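Local coordinates for protein p24: plant transcriptional regulator PBF-2 (Solanum tuberosum, PDB 1L3A) that binds single-stranded DNA as a homotetramer and activates transcription of the pathogenesis-related defence gene PR-10a upon elicitation, at residues L51-R56 and G74-Q79; Q95-S100 and K134-E139. All coordinates share one frame; numbering follows the deposited sequence.

Interaction 1: L51-R56 and G74-Q79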
ATOM      1  N   LEU C  51       6.146  18.029  17.144  1.00 36.67           N
ATOM      2  CA  LEU C  51       6.219  17.962  15.685  1.00 35.55           C
ATOM      3  C   LEU C  51       4.878  17.590  15.062  1.00 34.91           C
ATOM      4  O   LEU C  51       4.311  16.559  15.397  1.00 34.64           O
ATOM      5  CB  LEU C  51       7.258  16.923  15.261  1.00 35.25           C
ATOM      6  CG  LEU C  51       7.361  16.616  13.759  1.00 36.32           C
ATOM      7  CD1 LEU C  51       7.904  17.833  12.990  1.00 36.40           C
ATOM      8  CD2 LEU C  51       8.277  15.420  13.566  1.00 34.37           C
ATOM      9  N   THR C  52       4.376  18.436  14.167  1.00 35.65           N
ATOM     10  CA  THR C  52       3.125  18.171  13.466  1.00 36.24           C
ATOM     11  C   THR C  52       3.430  17.920  11.982  1.00 36.07           C
ATOM     12  O   THR C  52       4.245  18.618  11.371  1.00 34.35           O
ATOM     13  CB  THR C  52       2.171  19.355  13.554  1.00 38.44           C
ATOM     14  OG1 THR C  52       2.808  20.501  12.983  1.00 46.33           O
ATOM     15  CG2 THR C  52       1.797  19.638  14.998  1.00 38.34           C
ATOM     16  N   VAL C  53       2.761  16.934  11.398  1.00 35.40           N
ATOM     17  CA  VAL C  53       2.996  16.584   9.999  1.00 33.10           C
ATOM     18  C   VAL C  53       1.678  16.736   9.245  1.00 34.52           C
ATOM     19  O   VAL C  53       0.661  16.183   9.644  1.00 35.42           O
ATOM     20  CB  VAL C  53       3.520  15.131   9.912  1.00 32.98           C
ATOM     21  CG1 VAL C  53       3.939  14.787   8.497  1.00 34.07           C
ATOM     22  CG2 VAL C  53       4.695  14.972  10.856  1.00 30.59           C
ATOM     23  N   GLU C  54       1.699  17.493   8.157  1.00 33.29           N
ATOM     24  CA  GLU C  54       0.487  17.750   7.398  1.00 35.82           C
ATOM     25  C   GLU C  54       0.681  17.719   5.871  1.00 34.72           C
ATOM     26  O   GLU C  54       1.649  18.277   5.340  1.00 33.31           O
ATOM     27  CB  GLU C  54      -0.073  19.115   7.826  1.00 38.33           C
ATOM     28  CG  GLU C  54      -1.193  19.647   6.963  1.00 48.99           C
ATOM     29  CD  GLU C  54      -1.524  21.107   7.267  1.00 54.31           C
ATOM     30  OE1 GLU C  54      -2.123  21.378   8.331  1.00 57.84           O
ATOM     31  OE2 GLU C  54      -1.177  21.984   6.442  1.00 56.07           O
ATOM     32  N   PRO C  55      -0.243  17.065   5.148  1.00 31.83           N
ATOM     33  CA  PRO C  55      -0.156  16.982   3.682  1.00 33.54           C
ATOM     34  C   PRO C  55      -0.549  18.316   3.032  1.00 36.40           C
ATOM     35  O   PRO C  55      -1.314  19.089   3.612  1.00 37.06           O
ATOM     36  CB  PRO C  55      -1.149  15.881   3.338  1.00 30.58           C
ATOM     37  CG  PRO C  55      -2.226  16.106   4.357  1.00 32.11           C
ATOM     38  CD  PRO C  55      -1.427  16.345   5.649  1.00 29.87           C
ATOM     39  N   ARG C  56      -0.018  18.582   1.842  1.00 37.36           N
ATOM     40  CA  ARG C  56      -0.318  19.815   1.100  1.00 38.05           C
ATOM     41  C   ARG C  56      -0.631  19.490  -0.368  1.00 36.48           C
ATOM     42  O   ARG C  56       0.134  18.800  -1.050  1.00 30.45           O
ATOM     43  CB  ARG C  56       0.861  20.793   1.181  1.00 43.13           C
ATOM     44  CG  ARG C  56       0.551  22.191   0.648  1.00 52.20           C
ATOM     45  CD  ARG C  56       1.736  23.132   0.839  1.00 60.05           C
ATOM     46  NE  ARG C  56       1.408  24.529   0.547  1.00 65.64           N
ATOM     47  CZ  ARG C  56       0.596  25.280   1.289  1.00 68.85           C
ATOM     48  NH1 ARG C  56       0.023  24.769   2.375  1.00 69.67           N
ATOM     49  NH2 ARG C  56       0.356  26.543   0.946  1.00 68.99           N
ATOM     50  N   GLY C  74       2.270  18.058  -4.784  1.00 36.24           N
ATOM     51  CA  GLY C  74       1.928  18.381  -3.417  1.00 35.10           C
ATOM     52  C   GLY C  74       3.167  18.062  -2.586  1.00 32.90           C
ATOM     53  O   GLY C  74       4.196  17.644  -3.128  1.00 31.47           O
ATOM     54  N   MET C  75       3.069  18.260  -1.278  1.00 34.88           N
ATOM     55  CA  MET C  75       4.164  17.992  -0.352  1.00 36.08           C
ATOM     56  C   MET C  75       3.643  17.827   1.070  1.00 32.82           C
ATOM     57  O   MET C  75       2.452  17.951   1.334  1.00 31.74           O
ATOM     58  CB  MET C  75       5.169  19.144  -0.395  1.00 41.04           C
ATOM     59  CG  MET C  75       4.517  20.492  -0.187  1.00 51.24           C
ATOM     60  SD  MET C  75       5.546  21.864  -0.748  1.00 64.62           S
ATOM     61  CE  MET C  75       5.329  21.764  -2.539  1.00 62.53           C
ATOM     62  N   VAL C  76       4.556  17.529   1.980  1.00 31.25           N
ATOM     63  CA  VAL C  76       4.234  17.384   3.382  1.00 31.78           C
ATOM     64  C   VAL C  76       4.978  18.496   4.135  1.00 33.45           C
ATOM     65  O   VAL C  76       6.175  18.699   3.943  1.00 34.69           O
ATOM     66  CB  VAL C  76       4.673  16.001   3.917  1.00 32.42           C
ATOM     67  CG1 VAL C  76       4.697  16.017   5.446  1.00 28.09           C
ATOM     68  CG2 VAL C  76       3.710  14.915   3.412  1.00 30.75           C
ATOM     69  N   MET C  77       4.251  19.213   4.978  1.00 36.24           N
ATOM     70  CA  MET C  77       4.807  20.299   5.770  1.00 38.39           C
ATOM     71  C   MET C  77       5.052  19.821   7.198  1.00 38.37           C
ATOM     72  O   MET C  77       4.158  19.260   7.830  1.00 37.09           O
ATOM     73  CB  MET C  77       3.827  21.474   5.801  1.00 44.94           C
ATOM     74  CG  MET C  77       4.467  22.809   6.170  1.00 51.83           C
ATOM     75  SD  MET C  77       5.684  23.275   4.921  1.00 62.12           S
ATOM     76  CE  MET C  77       4.691  22.932   3.413  1.00 56.05           C
ATOM     77  N   LEU C  78       6.268  20.041   7.687  1.00 37.31           N
ATOM     78  CA  LEU C  78       6.650  19.675   9.046  1.00 37.13           C
ATOM     79  C   LEU C  78       6.734  20.978   9.833  1.00 38.41           C
ATOM     80  O   LEU C  78       7.263  21.966   9.334  1.00 40.01           O
ATOM     81  CB  LEU C  78       8.025  18.985   9.072  1.00 34.21           C
ATOM     82  CG  LEU C  78       8.191  17.685   8.284  1.00 33.25           C
ATOM     83  CD1 LEU C  78       9.628  17.162   8.406  1.00 33.54           C
ATOM     84  CD2 LEU C  78       7.224  16.663   8.819  1.00 31.92           C
ATOM     85  N   GLN C  79       6.201  20.986  11.048  1.00 37.94           N
ATOM     86  CA  GLN C  79       6.258  22.175  11.887  1.00 39.81           C
ATOM     87  C   GLN C  79       6.827  21.755  13.228  1.00 38.04           C
ATOM     88  O   GLN C  79       6.318  20.829  13.861  1.00 38.45           O
ATOM     89  CB  GLN C  79       4.864  22.790  12.072  1.00 44.14           C
ATOM     90  CG  GLN C  79       4.313  23.458  10.815  1.00 50.33           C
ATOM     91  CD  GLN C  79       2.954  24.099  11.029  1.00 55.51           C
ATOM     92  OE1 GLN C  79       2.843  25.045  11.841  1.00 58.80           O
ATOM     93  NE2 GLN C  79       1.989  23.651  10.378  1.00 58.60           N
TER
HETATM   94  O   HOH W   1       2.376  20.676   9.696  1.00 45.75           O

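Interaction 2: Q95-S100 and K134-E139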
ATOM      1  N   GLN C  95       9.105  26.439  13.782  1.00 48.62           N
ATOM      2  CA  GLN C  95       9.938  26.434  12.586  1.00 47.95           C
ATOM      3  C   GLN C  95       9.320  25.429  11.615  1.00 48.04           C
ATOM      4  O   GLN C  95       8.931  24.320  12.002  1.00 47.25           O
ATOM      5  CB  GLN C  95      11.378  26.049  12.935  1.00 49.86           C
ATOM      6  CG  GLN C  95      12.182  27.160  13.621  1.00 53.89           C
ATOM      7  CD  GLN C  95      12.240  28.437  12.789  1.00 56.67           C
ATOM      8  OE1 GLN C  95      12.508  28.398  11.588  1.00 57.21           O
ATOM      9  NE2 GLN C  95      11.998  29.574  13.428  1.00 58.20           N
ATOM     10  N   VAL C  96       9.230  25.819  10.350  1.00 47.31           N
ATOM     11  CA  VAL C  96       8.615  24.983   9.318  1.00 45.16           C
ATOM     12  C   VAL C  96       9.605  24.443   8.283  1.00 44.30           C
ATOM     13  O   VAL C  96      10.579  25.113   7.924  1.00 43.69           O
ATOM     14  CB  VAL C  96       7.506  25.795   8.592  1.00 45.83           C
ATOM     15  CG1 VAL C  96       6.826  24.958   7.547  1.00 50.17           C
ATOM     16  CG2 VAL C  96       6.485  26.291   9.599  1.00 42.28           C
ATOM     17  N   PHE C  97       9.351  23.224   7.810  1.00 42.41           N
ATOM     18  CA  PHE C  97      10.201  22.594   6.799  1.00 41.26           C
ATOM     19  C   PHE C  97       9.348  21.739   5.857  1.00 41.01           C
ATOM     20  O   PHE C  97       8.690  20.792   6.284  1.00 39.81           O
ATOM     21  CB  PHE C  97      11.264  21.713   7.452  1.00 41.71           C
ATOM     22  CG  PHE C  97      12.403  21.366   6.532  1.00 43.20           C
ATOM     23  CD1 PHE C  97      13.534  22.188   6.464  1.00 43.68           C
ATOM     24  CD2 PHE C  97      12.346  20.232   5.719  1.00 39.07           C
ATOM     25  CE1 PHE C  97      14.601  21.885   5.597  1.00 44.96           C
ATOM     26  CE2 PHE C  97      13.400  19.915   4.850  1.00 41.87           C
ATOM     27  CZ  PHE C  97      14.535  20.741   4.785  1.00 43.16           C
ATOM     28  N   SER C  98       9.367  22.054   4.572  1.00 40.23           N
ATOM     29  CA  SER C  98       8.552  21.306   3.629  1.00 41.52           C
ATOM     30  C   SER C  98       9.302  20.135   3.016  1.00 40.46           C
ATOM     31  O   SER C  98      10.470  20.255   2.674  1.00 41.97           O
ATOM     32  CB  SER C  98       8.087  22.230   2.514  1.00 42.96           C
ATOM     33  OG  SER C  98       9.176  22.509   1.663  1.00 49.68           O
ATOM     34  N   LEU C  99       8.622  19.006   2.869  1.00 38.06           N
ATOM     35  CA  LEU C  99       9.231  17.833   2.265  1.00 35.94           C
ATOM     36  C   LEU C  99       8.565  17.580   0.922  1.00 34.90           C
ATOM     37  O   LEU C  99       7.343  17.488   0.847  1.00 33.46           O
ATOM     38  CB  LEU C  99       9.036  16.592   3.139  1.00 35.55           C
ATOM     39  CG  LEU C  99       9.554  16.509   4.575  1.00 36.89           C
ATOM     40  CD1 LEU C  99       9.040  15.198   5.168  1.00 33.97           C
ATOM     41  CD2 LEU C  99      11.083  16.552   4.625  1.00 31.55           C
ATOM     42  N   SER C 100       9.373  17.487  -0.129  1.00 34.63           N
ATOM     43  CA  SER C 100       8.884  17.207  -1.473  1.00 35.05           C
ATOM     44  C   SER C 100       8.674  15.711  -1.519  1.00 35.63           C
ATOM     45  O   SER C 100       9.116  14.983  -0.620  1.00 37.06           O
ATOM     46  CB  SER C 100       9.943  17.560  -2.519  1.00 36.41           C
ATOM     47  OG  SER C 100      11.088  16.733  -2.349  1.00 36.45           O
ATOM     48  N   LYS C 134      17.941  26.242   5.802  1.00 60.89           N
ATOM     49  CA  LYS C 134      17.265  25.285   6.669  1.00 56.93           C
ATOM     50  C   LYS C 134      17.880  23.918   6.416  1.00 53.77           C
ATOM     51  O   LYS C 134      18.025  23.500   5.267  1.00 53.29           O
ATOM     52  CB  LYS C 134      15.774  25.206   6.345  1.00 56.98           C
ATOM     53  CG  LYS C 134      15.042  26.521   6.387  1.00 58.01           C
ATOM     54  CD  LYS C 134      14.830  26.989   7.802  1.00 57.56           C
ATOM     55  CE  LYS C 134      13.454  26.600   8.307  1.00 61.74           C
ATOM     56  NZ  LYS C 134      12.339  27.268   7.566  1.00 60.79           N
ATOM     57  N   VAL C 135      18.251  23.229   7.486  1.00 50.21           N
ATOM     58  CA  VAL C 135      18.813  21.898   7.343  1.00 47.04           C
ATOM     59  C   VAL C 135      18.094  20.918   8.269  1.00 43.77           C
ATOM     60  O   VAL C 135      18.051  21.116   9.488  1.00 42.56           O
ATOM     61  CB  VAL C 135      20.325  21.855   7.681  1.00 46.92           C
ATOM     62  CG1 VAL C 135      20.851  20.445   7.437  1.00 44.76           C
ATOM     63  CG2 VAL C 135      21.103  22.865   6.838  1.00 45.59           C
ATOM     64  N   LEU C 136      17.526  19.871   7.678  1.00 41.09           N
ATOM     65  CA  LEU C 136      16.830  18.829   8.436  1.00 41.20           C
ATOM     66  C   LEU C 136      17.632  17.534   8.410  1.00 41.37           C
ATOM     67  O   LEU C 136      17.929  17.001   7.335  1.00 42.40           O
ATOM     68  CB  LEU C 136      15.434  18.546   7.855  1.00 38.63           C
ATOM     69  CG  LEU C 136      14.703  17.368   8.531  1.00 39.69           C
ATOM     70  CD1 LEU C 136      14.408  17.719   9.991  1.00 38.07           C
ATOM     71  CD2 LEU C 136      13.406  17.033   7.791  1.00 36.57           C
ATOM     72  N   LYS C 137      17.986  17.033   9.587  1.00 40.62           N
ATOM     73  CA  LYS C 137      18.726  15.780   9.690  1.00 41.34           C
ATOM     74  C   LYS C 137      17.848  14.729  10.351  1.00 39.43           C
ATOM     75  O   LYS C 137      17.083  15.037  11.269  1.00 37.95           O
ATOM     76  CB  LYS C 137      19.997  15.944  10.534  1.00 43.54           C
ATOM     77  CG  LYS C 137      21.100  16.788   9.916  1.00 50.63           C
ATOM     78  CD  LYS C 137      22.308  16.820  10.857  1.00 55.89           C
ATOM     79  CE  LYS C 137      23.387  17.783  10.378  1.00 60.33           C
ATOM     80  NZ  LYS C 137      22.970  19.222  10.496  1.00 63.78           N
ATOM     81  N   VAL C 138      17.957  13.494   9.878  1.00 39.42           N
ATOM     82  CA  VAL C 138      17.201  12.390  10.453  1.00 39.31           C
ATOM     83  C   VAL C 138      18.219  11.274  10.663  1.00 39.94           C
ATOM     84  O   VAL C 138      18.765  10.736   9.712  1.00 42.13           O
ATOM     85  CB  VAL C 138      16.070  11.954   9.507  1.00 37.09           C
ATOM     86  CG1 VAL C 138      15.280  10.806  10.107  1.00 35.80           C
ATOM     87  CG2 VAL C 138      15.133  13.135   9.266  1.00 40.51           C
ATOM     88  N   GLU C 139      18.500  10.953  11.917  1.00 42.14           N
ATOM     89  CA  GLU C 139      19.490   9.922  12.211  1.00 46.48           C
ATOM     90  C   GLU C 139      19.050   9.021  13.353  1.00 45.15           C
ATOM     91  O   GLU C 139      18.250   9.415  14.192  1.00 44.48           O
ATOM     92  CB  GLU C 139      20.834  10.570  12.584  1.00 49.01           C
ATOM     93  CG  GLU C 139      21.365  11.588  11.578  1.00 54.46           C
ATOM     94  CD  GLU C 139      22.668  12.241  12.039  1.00 58.55           C
ATOM     95  OE1 GLU C 139      23.122  13.209  11.383  1.00 58.38           O
ATOM     96  OE2 GLU C 139      23.244  11.782  13.056  1.00 60.96           O
TER
HETATM   97  O   HOH W   2      10.524  28.364   9.514  1.00 62.36           O

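Interaction 1: L51-R56 and G74-Q79
Leu-51 meets the neighbouring strand through its CD1, which lies 4.1 Å from CB of Leu-78. Segments 51-56 and 74-79 are antiparallel neighbours in the hairpin of strands 49-62 and 68-85. Leu-51 also ends the region required for single-stranded DNA binding. Thr-52 pairs with Gln-79 through two backbone hydrogen bonds. Its OG1 sits between its own N and carbonyl carbon (chi1 59°), and reaches CB of Gln-79 at 3.2 Å. One water joins this pair to the next hydrogen-bonded pair, Glu-54 with Met-77. It donates to Met-77 O (2.9 Å), accepts from Gln-79 NE2 and bonds weakly to Thr-52 OG1. Gln-79 OE1 is taken by Lys-94.

Val-53 turns to the other face of the sheet. Its CG1 presses on CG1 of Val-76 at 3.4 Å, a tight contact, and its CG2 lies 3.7 Å from CD2 of Leu-78. Leu-176 and Phe-180 of helix 170-188 pack on Val-53, and so does Trp-190 of the second subunit. Glu-54 N and O both bond to Met-77, the bond from Met-77 N being nearly straight (168°). Pro-55 faces Val-76 in a non-hydrogen-bonded pair. Arg-56 extends alongside the methionines, with CD 3.9 Å from CE of Met-77. Its N makes a weak, bent bond to Met-75 O, and its O accepts a hydrogen bond from Met-75 N.

The two faces differ in chemistry. Val-53, Pro-55, Val-76 and Leu-78 give an apolar face, which helix 170-188 and Trp-190 of the second subunit cover in part. The opposite face carries Thr-52, Glu-54, Arg-56, Met-75, Met-77 and Gln-79, with a bridging water.

Interaction 2: Q95-S100 and K134-E139
Leu-136 lies over one face of the Phe-97 ring. Its CB stands above the ring centre, 3.9 Å from the centroid and 12° off the normal, which makes a CH-pi contact. Lys-134 approaches the same ring from its edge, with CB 3.6 Å from CE1 of Phe-97. Phe-97 and Lys-134 pass alongside, each pointing toward the other's strand. Leu-99 crosses Leu-136 at about a right angle, and the two CD2 methyls touch at 4.0 Å.

Lys-134 has CG anti to its carbonyl carbon (chi1 -55°). Kinks farther along carry the chain across the gap between the strands and bring NZ to Val-96 O at 2.8 Å. This hydrogen bond lies close to the line of the carbonyl. A water beside it accepts from Lys-134 NZ and from Val-96 N (3.0 Å) and donates to Gln-95 OE1. A long, weak ion pair to Glu-217 of the second subunit may help to balance the ammonium charge. Lys-134 and Leu-136 lie in a predicted nuclear localization signal.

The axes of segments 95-99 and 134-139 cross at 72° and come within 8.6 Å. The contact joins two antiparallel sheets, packed steeply as in the Whirly fold, by side-chain packing and one side-chain to backbone hydrogen bond. Strand 116-120 adds Phe-118, against Phe-97 and Leu-136, and His-120, stacked on Phe-97. Strand 146-155 brings Leu-151 against Phe-97. Helix 101-108 follows directly, with Ser-100 as its N-cap.

From the N terminus, interaction 1 comes first. It pairs 51-56 with 74-79 and closes a loop of 17 residues within the hairpin of strands 49-62 and 68-85. The chain then turns into strand 88-99, beside strand 68-85. Interaction 2 opens there and closes at 134-139 in strand 132-140 of the second sheet, after 33 residues that hold helix 101-108 and strand 116-120. The contacts are in series and neither nests in the other. They adjoin in the first sheet, where Leu-99 N lies 2.7 Å from Val-76 O, a probable hydrogen bond. Interaction 1 works within that sheet, while interaction 2 ties it to the second. Both reach the second subunit, interaction 2 by a long, weak ion pair.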